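Local coordinates for probable ABC transporter phosphite binding protein PhnD1 (Prochlorococcus marinus str. MIT 9301, PDB 5LQ5) that binds inorganic phosphite strongly, and methylphosphonate and phosphate only very weakly, probably as the solute-binding component of an ABC transporter, at residues Phe119-Glu124 / Ala152-Ser157; Ile105-Leu111 / Leu196-Thr200; Phe53-Asp59 / Gln211-Arg217. One frame throughout, in Å; residues are numbered along the deposited sequence.

Interaction 1. Residues Phe119-Glu124 / Ala152-Ser157; sequences FTFGSE and AGFSGS
A152 lays its CB against the F121 ring, 3.5 Å from CE2, just ahead of G153 and F154, which pair in parallel with strand 119-121 in a beta-alpha-beta unit that runs through helix 127-139. G153 N donates to F119 O, and G153 O accepts from F121 N. T120 OG1 sits 3.2 Å from G153 C, and a side chain at G153 would run into that hydroxyl. F154 stands beside F121, on the face opposite T120, the two rings 17° apart but slid so far that they barely overlap. E124 CG, placed by chi1 (-66°), lies over one face of the F154 ring, 3.9 Å from its centroid, and the bend at chi2 (88°) turns the carboxylate back, CD 3.6 Å from F154 CB. Exchanging F154 for an alanine would probably leave the E124 methylene without its aromatic platform and uncover the flank of F121 at CD2. S155 N gives the last bond of the ladder, to F121 O at 2.9 Å, an acceptor shared with T120 OG1. Past it S123 CA and G156 CA stay 3.7 Å apart, and the side chain of S123 lies about 6 Å from the phosphite. S157 OG accepts from A160 N as the N-cap of helix 158-167.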
loop_
_atom_site.group_PDB
_atom_site.type_symbol
_atom_site.label_atom_id
_atom_site.label_comp_id
_atom_site.label_asym_id
_atom_site.label_seq_id
_atom_site.Cartn_x
_atom_site.Cartn_y
_atom_site.Cartn_z
ATOM N N PHE A 119 3.315 -8.096 19.041
ATOM C CA PHE A 119 3.486 -7.979 17.572
ATOM C C PHE A 119 2.377 -7.093 17.009
ATOM O O PHE A 119 1.209 -7.220 17.387
ATOM C CB PHE A 119 3.440 -9.357 16.884
ATOM C CG PHE A 119 3.709 -9.297 15.425
ATOM C CD1 PHE A 119 5.006 -9.377 14.951
ATOM C CD2 PHE A 119 2.692 -9.049 14.528
ATOM C CE1 PHE A 119 5.288 -9.265 13.591
ATOM C CE2 PHE A 119 2.948 -8.950 13.176
ATOM C CZ PHE A 119 4.242 -9.030 12.704
ATOM N N THR A 120 2.758 -6.177 16.120
ATOM C CA THR A 120 1.767 -5.361 15.383
ATOM C C THR A 120 1.929 -5.498 13.854
ATOM O O THR A 120 3.020 -5.434 13.303
ATOM C CB THR A 120 1.773 -3.884 15.778
ATOM O OG1 THR A 120 0.633 -3.219 15.197
ATOM C CG2 THR A 120 3.054 -3.152 15.377
ATOM N N PHE A 121 0.804 -5.672 13.202
ATOM C CA PHE A 121 0.655 -5.496 11.793
ATOM C C PHE A 121 0.344 -4.028 11.497
ATOM O O PHE A 121 0.157 -3.193 12.397
ATOM C CB PHE A 121 -0.546 -6.313 11.303
ATOM C CG PHE A 121 -0.384 -7.815 11.407
ATOM C CD1 PHE A 121 0.462 -8.511 10.561
ATOM C CD2 PHE A 121 -1.093 -8.522 12.340
ATOM C CE1 PHE A 121 0.548 -9.880 10.630
ATOM C CE2 PHE A 121 -0.980 -9.882 12.431
ATOM C CZ PHE A 121 -0.165 -10.551 11.589
ATOM N N GLY A 122 0.302 -3.709 10.225
ATOM C CA GLY A 122 -0.285 -2.468 9.737
ATOM C C GLY A 122 -1.813 -2.523 9.723
ATOM O O GLY A 122 -2.425 -3.172 10.560
ATOM N N SER A 123 -2.414 -1.856 8.743
ATOM C CA SER A 123 -3.867 -1.955 8.582
ATOM C C SER A 123 -4.319 -3.391 8.474
ATOM O O SER A 123 -3.655 -4.200 7.841
ATOM C CB SER A 123 -4.340 -1.212 7.334
ATOM O OG SER A 123 -5.747 -1.430 7.085
ATOM N N GLU A 124 -5.507 -3.655 9.013
ATOM C CA GLU A 124 -6.102 -4.987 8.867
ATOM C C GLU A 124 -6.210 -5.380 7.394
ATOM O O GLU A 124 -6.173 -6.554 7.085
ATOM C CB GLU A 124 -7.527 -4.991 9.448
ATOM C CG GLU A 124 -7.614 -4.786 10.979
ATOM C CD GLU A 124 -7.684 -3.333 11.453
ATOM O OE1 GLU A 124 -7.355 -2.388 10.680
ATOM O OE2 GLU A 124 -8.079 -3.142 12.640
ATOM N N ALA A 152 -2.783 -9.604 17.937
ATOM C CA ALA A 152 -1.827 -8.739 17.260
ATOM C C ALA A 152 -2.407 -7.364 17.190
ATOM O O ALA A 152 -3.635 -7.165 17.048
ATOM C CB ALA A 152 -1.550 -9.245 15.859
ATOM N N GLY A 153 -1.517 -6.387 17.198
ATOM C CA GLY A 153 -1.938 -4.999 16.902
ATOM C C GLY A 153 -2.180 -4.808 15.385
ATOM O O GLY A 153 -1.680 -5.580 14.555
ATOM N N PHE A 154 -2.968 -3.794 15.050
ATOM C CA PHE A 154 -3.178 -3.307 13.682
ATOM C C PHE A 154 -3.005 -1.794 13.754
ATOM O O PHE A 154 -3.861 -1.076 14.249
ATOM C CB PHE A 154 -4.533 -3.709 13.133
ATOM C CG PHE A 154 -4.747 -5.207 13.109
ATOM C CD1 PHE A 154 -4.266 -5.990 12.084
ATOM C CD2 PHE A 154 -5.441 -5.846 14.139
ATOM C CE1 PHE A 154 -4.453 -7.349 12.061
ATOM C CE2 PHE A 154 -5.630 -7.209 14.107
ATOM C CZ PHE A 154 -5.132 -7.966 13.080
ATOM N N SER A 155 -1.876 -1.322 13.237
ATOM C CA SER A 155 -1.483 0.065 13.417
ATOM C C SER A 155 -2.186 1.007 12.453
ATOM O O SER A 155 -2.248 2.198 12.702
ATOM C CB SER A 155 0.033 0.195 13.174
ATOM O OG SER A 155 0.273 0.148 11.788
ATOM N N GLY A 156 -2.661 0.467 11.329
ATOM C CA GLY A 156 -3.272 1.264 10.271
ATOM C C GLY A 156 -2.410 1.826 9.170
ATOM O O GLY A 156 -2.903 2.275 8.149
ATOM N N SER A 157 -1.108 1.832 9.375
ATOM C CA SER A 157 -0.220 2.386 8.344
ATOM C C SER A 157 1.196 1.899 8.567
ATOM O O SER A 157 1.587 1.523 9.678
ATOM C CB SER A 157 -0.248 3.913 8.324
ATOM O OG SER A 157 0.786 4.504 9.125
#

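Interaction 2. Residues Ile105-Leu111 / Leu196-Thr200; sequences ISNIKGL and LFWIT
I105 lays its side chain over two aromatic rings at once: CG1 lies above one face of F197, 4.0 Å from the ring centroid, and CD1 reaches over the five-membered ring of W198 at 4.1 Å from its centroid. Both are CH-pi contacts. A chi1 of 57°, with CG1 between the backbone N and the carbonyl carbon, puts CG1 over F197 and lets CD1 go on to W198, while CG2 packs on F197 CZ. The backbone adds one nearly straight bond, I105 N to F197 O, 3.0 Å long.

F197 and W198 both face F94 of strand 92-97, a classic beta bulge in strand 194-199, the outermost strand on this side of the five-stranded sheet. Both side chains reach the 105-111 loop, which lies between strands 92-97 and 119-121. W198 points toward that loop, and its six-membered ring slides beneath the first turn of the 3-10 segment: I108 CA lies above the rim of that ring, 3.6 Å from CZ2, and T200 CA, two residues on from W198, lies above the opposite face. I108 CG1 also meets CH2, and the two methyls of L111 divide their contacts, CD1 touching W198 CZ3 and CD2 reaching W198 CE3 and the edge of F197. F136 of helix 127-139 packs against both I108 and W198.

The indole N-H is met by a water, 2.9 Å from W198 NE1, which in turn donates a weak bond to S106 O. Just after, N107 OD1 accepts from K109 N at 3.0 Å, an Asx turn that leads into the 3-10 segment, with the donor standing above the plane of the amide carbonyl.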
loop_
_atom_site.group_PDB
_atom_site.type_symbol
_atom_site.label_atom_id
_atom_site.label_comp_id
_atom_site.label_asym_id
_atom_site.label_seq_id
_atom_site.Cartn_x
_atom_site.Cartn_y
_atom_site.Cartn_z
ATOM N N ILE A 105 17.124 -13.273 10.806
ATOM C CA ILE A 105 16.938 -14.608 10.236
ATOM C C ILE A 105 17.058 -14.575 8.704
ATOM O O ILE A 105 16.922 -13.522 8.067
ATOM C CB ILE A 105 15.614 -15.262 10.680
ATOM C CG1 ILE A 105 14.409 -14.368 10.318
ATOM C CG2 ILE A 105 15.639 -15.540 12.180
ATOM C CD1 ILE A 105 13.094 -15.093 10.334
ATOM N N SER A 106 17.391 -15.732 8.156
ATOM C CA SER A 106 17.636 -15.926 6.703
ATOM C C SER A 106 16.787 -17.056 6.119
ATOM O O SER A 106 17.000 -17.502 4.996
ATOM C CB SER A 106 19.122 -16.214 6.449
ATOM O OG SER A 106 19.548 -17.306 7.245
ATOM N N ASN A 107 15.821 -17.503 6.907
ATOM C CA ASN A 107 14.868 -18.537 6.505
ATOM C C ASN A 107 13.523 -18.260 7.173
ATOM O O ASN A 107 13.477 -17.843 8.329
ATOM C CB ASN A 107 15.346 -19.930 6.909
ATOM C CG ASN A 107 14.444 -21.026 6.383
ATOM O OD1 ASN A 107 13.588 -21.551 7.110
ATOM N ND2 ASN A 107 14.601 -21.350 5.104
ATOM N N ILE A 108 12.439 -18.516 6.445
ATOM C CA ILE A 108 11.073 -18.296 6.953
ATOM C C ILE A 108 10.771 -18.984 8.306
ATOM O O ILE A 108 10.021 -18.464 9.125
ATOM C CB ILE A 108 9.994 -18.714 5.911
ATOM C CG1 ILE A 108 8.594 -18.225 6.311
ATOM C CG2 ILE A 108 9.963 -20.222 5.697
ATOM C CD1 ILE A 108 7.578 -18.374 5.209
ATOM N N LYS A 109 11.356 -20.155 8.540
ATOM C CA LYS A 109 11.093 -20.923 9.791
ATOM C C LYS A 109 11.532 -20.179 11.076
ATOM O O LYS A 109 10.981 -20.410 12.177
ATOM C CB LYS A 109 11.755 -22.312 9.737
ATOM C CG LYS A 109 11.280 -23.214 8.602
ATOM C CD LYS A 109 10.043 -24.026 8.945
ATOM C CE LYS A 109 9.891 -25.200 7.981
ATOM N NZ LYS A 109 8.748 -26.084 8.326
ATOM N N GLY A 110 12.470 -19.249 10.904
ATOM C CA GLY A 110 12.956 -18.348 11.969
ATOM C C GLY A 110 11.891 -17.414 12.544
ATOM O O GLY A 110 12.046 -16.828 13.625
ATOM N N LEU A 111 10.796 -17.246 11.812
ATOM C CA LEU A 111 9.671 -16.440 12.331
ATOM C C LEU A 111 9.075 -17.002 13.627
ATOM O O LEU A 111 8.424 -16.283 14.355
ATOM C CB LEU A 111 8.552 -16.290 11.285
ATOM C CG LEU A 111 8.875 -15.431 10.074
ATOM C CD1 LEU A 111 7.681 -15.509 9.106
ATOM C CD2 LEU A 111 9.195 -13.995 10.434
ATOM N N LEU A 196 16.252 -4.556 11.156
ATOM C CA LEU A 196 15.678 -5.504 10.183
ATOM C C LEU A 196 15.842 -6.931 10.682
ATOM O O LEU A 196 16.967 -7.379 10.989
ATOM C CB LEU A 196 16.292 -5.344 8.784
ATOM C CG LEU A 196 15.867 -6.350 7.706
ATOM C CD1 LEU A 196 14.420 -6.073 7.295
ATOM C CD2 LEU A 196 16.774 -6.317 6.486
ATOM N N PHE A 197 14.728 -7.651 10.668
ATOM C CA PHE A 197 14.631 -9.057 11.127
ATOM C C PHE A 197 14.562 -10.052 9.988
ATOM O O PHE A 197 15.281 -11.059 9.992
ATOM C CB PHE A 197 13.481 -9.251 12.135
ATOM C CG PHE A 197 13.381 -10.643 12.723
ATOM C CD1 PHE A 197 14.321 -11.114 13.619
ATOM C CD2 PHE A 197 12.334 -11.486 12.391
ATOM C CE1 PHE A 197 14.224 -12.389 14.144
ATOM C CE2 PHE A 197 12.216 -12.741 12.943
ATOM C CZ PHE A 197 13.199 -13.216 13.813
ATOM N N TRP A 198 13.691 -9.783 9.021
ATOM C CA TRP A 198 13.491 -10.666 7.862
ATOM C C TRP A 198 12.886 -9.916 6.684
ATOM O O TRP A 198 12.052 -9.030 6.878
ATOM C CB TRP A 198 12.638 -11.885 8.222
ATOM C CG TRP A 198 12.587 -12.974 7.220
ATOM C CD1 TRP A 198 13.658 -13.690 6.750
ATOM C CD2 TRP A 198 11.430 -13.544 6.599
ATOM N NE1 TRP A 198 13.249 -14.631 5.859
ATOM C CE2 TRP A 198 11.885 -14.574 5.741
ATOM C CE3 TRP A 198 10.051 -13.272 6.656
ATOM C CZ2 TRP A 198 11.019 -15.340 4.964
ATOM C CZ3 TRP A 198 9.191 -14.052 5.879
ATOM C CH2 TRP A 198 9.682 -15.053 5.032
ATOM N N ILE A 199 13.341 -10.279 5.485
ATOM C CA ILE A 199 12.756 -9.830 4.216
ATOM C C ILE A 199 11.976 -11.006 3.609
ATOM O O ILE A 199 12.481 -12.109 3.474
ATOM C CB ILE A 199 13.803 -9.295 3.207
ATOM C CG1 ILE A 199 14.593 -8.127 3.794
ATOM C CG2 ILE A 199 13.137 -8.913 1.899
ATOM C CD1 ILE A 199 15.881 -7.828 3.020
ATOM N N THR A 200 10.721 -10.749 3.246
ATOM C CA THR A 200 9.836 -11.782 2.705
ATOM C C THR A 200 10.068 -12.114 1.228
ATOM O O THR A 200 10.693 -11.318 0.498
ATOM C CB THR A 200 8.346 -11.384 2.837
ATOM O OG1 THR A 200 7.992 -10.347 1.886
ATOM C CG2 THR A 200 8.008 -10.917 4.295
HETATM O O HOH W 1 15.027 -15.670 3.818
#

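Interaction 3. Residues Phe53-Asp59 / Gln211-Arg217; sequences FRTKDLD and QGDLENR
The amide of Q211 lies flat on the ring of F53, the two planes 12° apart and NE2 3.5 Å above the ring centre. The chain of Q211 bends at chi2 (-73°), folding the amide back over the ring and leaving both N-H bonds to point in the amide plane to two carbonyls, F53 O at 2.8 Å and L58 O at 2.9 Å, so the amide is fixed in rotation. F53 O takes a second donor, K56 N, from the opposite face of its plane. On the other end of the amide, OE1 receives a weak bond from K56 NZ, whose approach to D213 OD2 is a long salt bridge of 3.9 Å.

D59 and R217 approach head-on, R217 NH1 to D59 OD1 at 2.7 Å and NH2 to OD2 at 2.9 Å. Both oxygens lie near the guanidinium plane, yet the carboxylate is turned 55° against it and is met from above its own plane. D59 OD2 also accepts from K7 N, while R217 NE is held by P3 O. R217 NH1 lies 4.0 Å from D213 OD1, a second long salt bridge. Close beside, Q211 N donates to D59 O at 3.0 Å.

K56, D59, D213 and R217 thus form a salt-bridge network, linking helix 214-218 and the residue before it to the turn after helix 46-54, which closes at K56 in a Schellman motif.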
loop_
_atom_site.group_PDB
_atom_site.type_symbol
_atom_site.label_atom_id
_atom_site.label_comp_id
_atom_site.label_asym_id
_atom_site.label_seq_id
_atom_site.Cartn_x
_atom_site.Cartn_y
_atom_site.Cartn_z
ATOM N N PHE A 53 -14.589 4.634 -3.051
ATOM C CA PHE A 53 -14.537 4.220 -4.463
ATOM C C PHE A 53 -15.903 3.637 -4.847
ATOM O O PHE A 53 -16.480 4.038 -5.859
ATOM C CB PHE A 53 -13.393 3.250 -4.724
ATOM C CG PHE A 53 -13.169 2.951 -6.169
ATOM C CD1 PHE A 53 -12.468 3.835 -6.986
ATOM C CD2 PHE A 53 -13.721 1.833 -6.748
ATOM C CE1 PHE A 53 -12.287 3.555 -8.329
ATOM C CE2 PHE A 53 -13.560 1.562 -8.086
ATOM C CZ PHE A 53 -12.857 2.430 -8.888
ATOM N N ARG A 54 -16.427 2.722 -4.015
ATOM C CA ARG A 54 -17.728 2.110 -4.270
ATOM C C ARG A 54 -18.849 3.151 -4.410
ATOM O O ARG A 54 -19.698 3.004 -5.307
ATOM C CB ARG A 54 -18.081 1.084 -3.183
ATOM C CG ARG A 54 -19.412 0.379 -3.427
ATOM C CD ARG A 54 -19.803 -0.500 -2.264
ATOM N NE ARG A 54 -19.972 0.224 -0.997
ATOM C CZ ARG A 54 -21.060 0.897 -0.623
ATOM N NH1 ARG A 54 -22.143 1.004 -1.413
ATOM N NH2 ARG A 54 -21.053 1.478 0.570
ATOM N N THR A 55 -18.838 4.192 -3.557
ATOM C CA THR A 55 -19.891 5.242 -3.591
ATOM C C THR A 55 -19.630 6.361 -4.615
ATOM O O THR A 55 -20.376 7.320 -4.703
ATOM C CB THR A 55 -20.124 5.900 -2.213
ATOM O OG1 THR A 55 -18.912 6.525 -1.786
ATOM C CG2 THR A 55 -20.579 4.857 -1.218
ATOM N N LYS A 56 -18.517 6.266 -5.324
ATOM C CA LYS A 56 -18.155 7.239 -6.398
ATOM C C LYS A 56 -17.764 8.617 -5.845
ATOM O O LYS A 56 -17.772 9.630 -6.554
ATOM C CB LYS A 56 -19.243 7.320 -7.482
ATOM C CG LYS A 56 -19.541 5.935 -8.050
ATOM C CD LYS A 56 -20.179 5.955 -9.432
ATOM C CE LYS A 56 -20.745 4.584 -9.786
ATOM N NZ LYS A 56 -19.743 3.475 -9.740
ATOM N N ASP A 57 -17.384 8.637 -4.583
ATOM C CA ASP A 57 -16.754 9.815 -3.988
ATOM C C ASP A 57 -15.307 9.956 -4.453
ATOM O O ASP A 57 -14.738 11.028 -4.319
ATOM C CB ASP A 57 -16.794 9.763 -2.459
ATOM C CG ASP A 57 -18.192 10.044 -1.894
ATOM O OD1 ASP A 57 -18.289 10.958 -1.064
ATOM O OD2 ASP A 57 -19.185 9.387 -2.263
ATOM N N LEU A 58 -14.742 8.851 -4.952
ATOM C CA LEU A 58 -13.378 8.784 -5.488
ATOM C C LEU A 58 -13.383 8.131 -6.883
ATOM O O LEU A 58 -14.039 7.126 -7.103
ATOM C CB LEU A 58 -12.471 7.986 -4.540
ATOM C CG LEU A 58 -12.370 8.461 -3.101
ATOM C CD1 LEU A 58 -11.613 7.430 -2.275
ATOM C CD2 LEU A 58 -11.719 9.833 -2.988
ATOM N N ASP A 59 -12.662 8.740 -7.821
ATOM C CA ASP A 59 -12.625 8.283 -9.209
ATOM C C ASP A 59 -11.410 7.484 -9.634
ATOM O O ASP A 59 -11.510 6.642 -10.514
ATOM C CB ASP A 59 -12.693 9.486 -10.152
ATOM C CG ASP A 59 -13.980 10.261 -10.001
ATOM O OD1 ASP A 59 -15.056 9.616 -9.917
ATOM O OD2 ASP A 59 -13.901 11.516 -9.976
ATOM N N GLN A 211 -12.670 4.371 -12.012
ATOM C CA GLN A 211 -14.084 4.109 -12.293
ATOM C C GLN A 211 -14.244 3.757 -13.767
ATOM O O GLN A 211 -13.523 4.267 -14.642
ATOM C CB GLN A 211 -14.988 5.299 -11.969
ATOM C CG GLN A 211 -15.008 5.727 -10.523
ATOM C CD GLN A 211 -15.758 4.784 -9.597
ATOM O OE1 GLN A 211 -16.440 3.864 -10.024
ATOM N NE2 GLN A 211 -15.615 5.016 -8.318
ATOM N N GLY A 212 -15.239 2.926 -14.018
ATOM C CA GLY A 212 -15.578 2.459 -15.360
ATOM C C GLY A 212 -16.407 3.421 -16.169
ATOM O O GLY A 212 -16.581 3.219 -17.367
ATOM N N ASP A 213 -16.922 4.464 -15.531
ATOM C CA ASP A 213 -17.873 5.382 -16.202
ATOM C C ASP A 213 -17.362 6.763 -16.538
ATOM O O ASP A 213 -18.157 7.705 -16.739
ATOM C CB ASP A 213 -19.151 5.517 -15.380
ATOM C CG ASP A 213 -18.905 6.034 -13.957
ATOM O OD1 ASP A 213 -18.024 6.896 -13.709
ATOM O OD2 ASP A 213 -19.615 5.562 -13.051
ATOM N N LEU A 214 -16.049 6.902 -16.603
ATOM C CA LEU A 214 -15.485 8.227 -16.759
ATOM C C LEU A 214 -15.861 8.923 -18.065
ATOM O O LEU A 214 -16.014 10.144 -18.074
ATOM C CB LEU A 214 -13.977 8.217 -16.532
ATOM C CG LEU A 214 -13.617 7.790 -15.096
ATOM C CD1 LEU A 214 -12.113 7.815 -14.961
ATOM C CD2 LEU A 214 -14.251 8.666 -14.017
ATOM N N GLU A 215 -16.039 8.141 -19.127
ATOM C CA GLU A 215 -16.448 8.682 -20.448
ATOM C C GLU A 215 -17.737 9.492 -20.430
ATOM O O GLU A 215 -17.828 10.506 -21.116
ATOM C CB GLU A 215 -16.593 7.595 -21.492
ATOM C CG GLU A 215 -15.324 7.383 -22.279
ATOM C CD GLU A 215 -14.382 6.449 -21.569
ATOM O OE1 GLU A 215 -14.868 5.448 -21.012
ATOM O OE2 GLU A 215 -13.165 6.706 -21.562
ATOM N N ASN A 216 -18.708 9.053 -19.644
ATOM C CA ASN A 216 -19.978 9.795 -19.544
ATOM C C ASN A 216 -19.838 11.193 -18.945
ATOM O O ASN A 216 -20.638 12.070 -19.223
ATOM C CB ASN A 216 -21.006 9.020 -18.738
ATOM C CG ASN A 216 -21.269 7.641 -19.303
ATOM O OD1 ASN A 216 -21.301 7.446 -20.521
ATOM N ND2 ASN A 216 -21.464 6.672 -18.414
ATOM N N ARG A 217 -18.830 11.384 -18.112
ATOM C CA ARG A 217 -18.574 12.695 -17.491
ATOM C C ARG A 217 -17.523 13.512 -18.218
ATOM O O ARG A 217 -17.606 14.745 -18.235
ATOM C CB ARG A 217 -18.116 12.535 -16.049
ATOM C CG ARG A 217 -19.126 11.870 -15.148
ATOM C CD ARG A 217 -18.403 11.087 -14.075
ATOM N NE ARG A 217 -17.589 11.969 -13.258
ATOM C CZ ARG A 217 -16.794 11.546 -12.278
ATOM N NH1 ARG A 217 -16.704 10.245 -12.015
ATOM N NH2 ARG A 217 -16.087 12.427 -11.594
#

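How the interactions relate
From the N terminus, the chain first enters interaction 3 at residues 53-59, which run from the last turn of helix 46-54 to just before strand 60-63. It then crosses into the second sheet, where the 105-111 loop opens interaction 2. Residues 119-124 and 152-157 follow and close the short loop of interaction 1 round helix 127-139; this is nested inside the loop that 196-200 closes on 105-111, and both lie within the long one closed by 211-217. Interactions 1 and 2 serve opposite edges of the five-stranded sheet, their centres about 19 Å apart. Interaction 3 belongs beside the six-stranded sheet, its centre about 41 Å from that of interaction 2, across the middle of the chain.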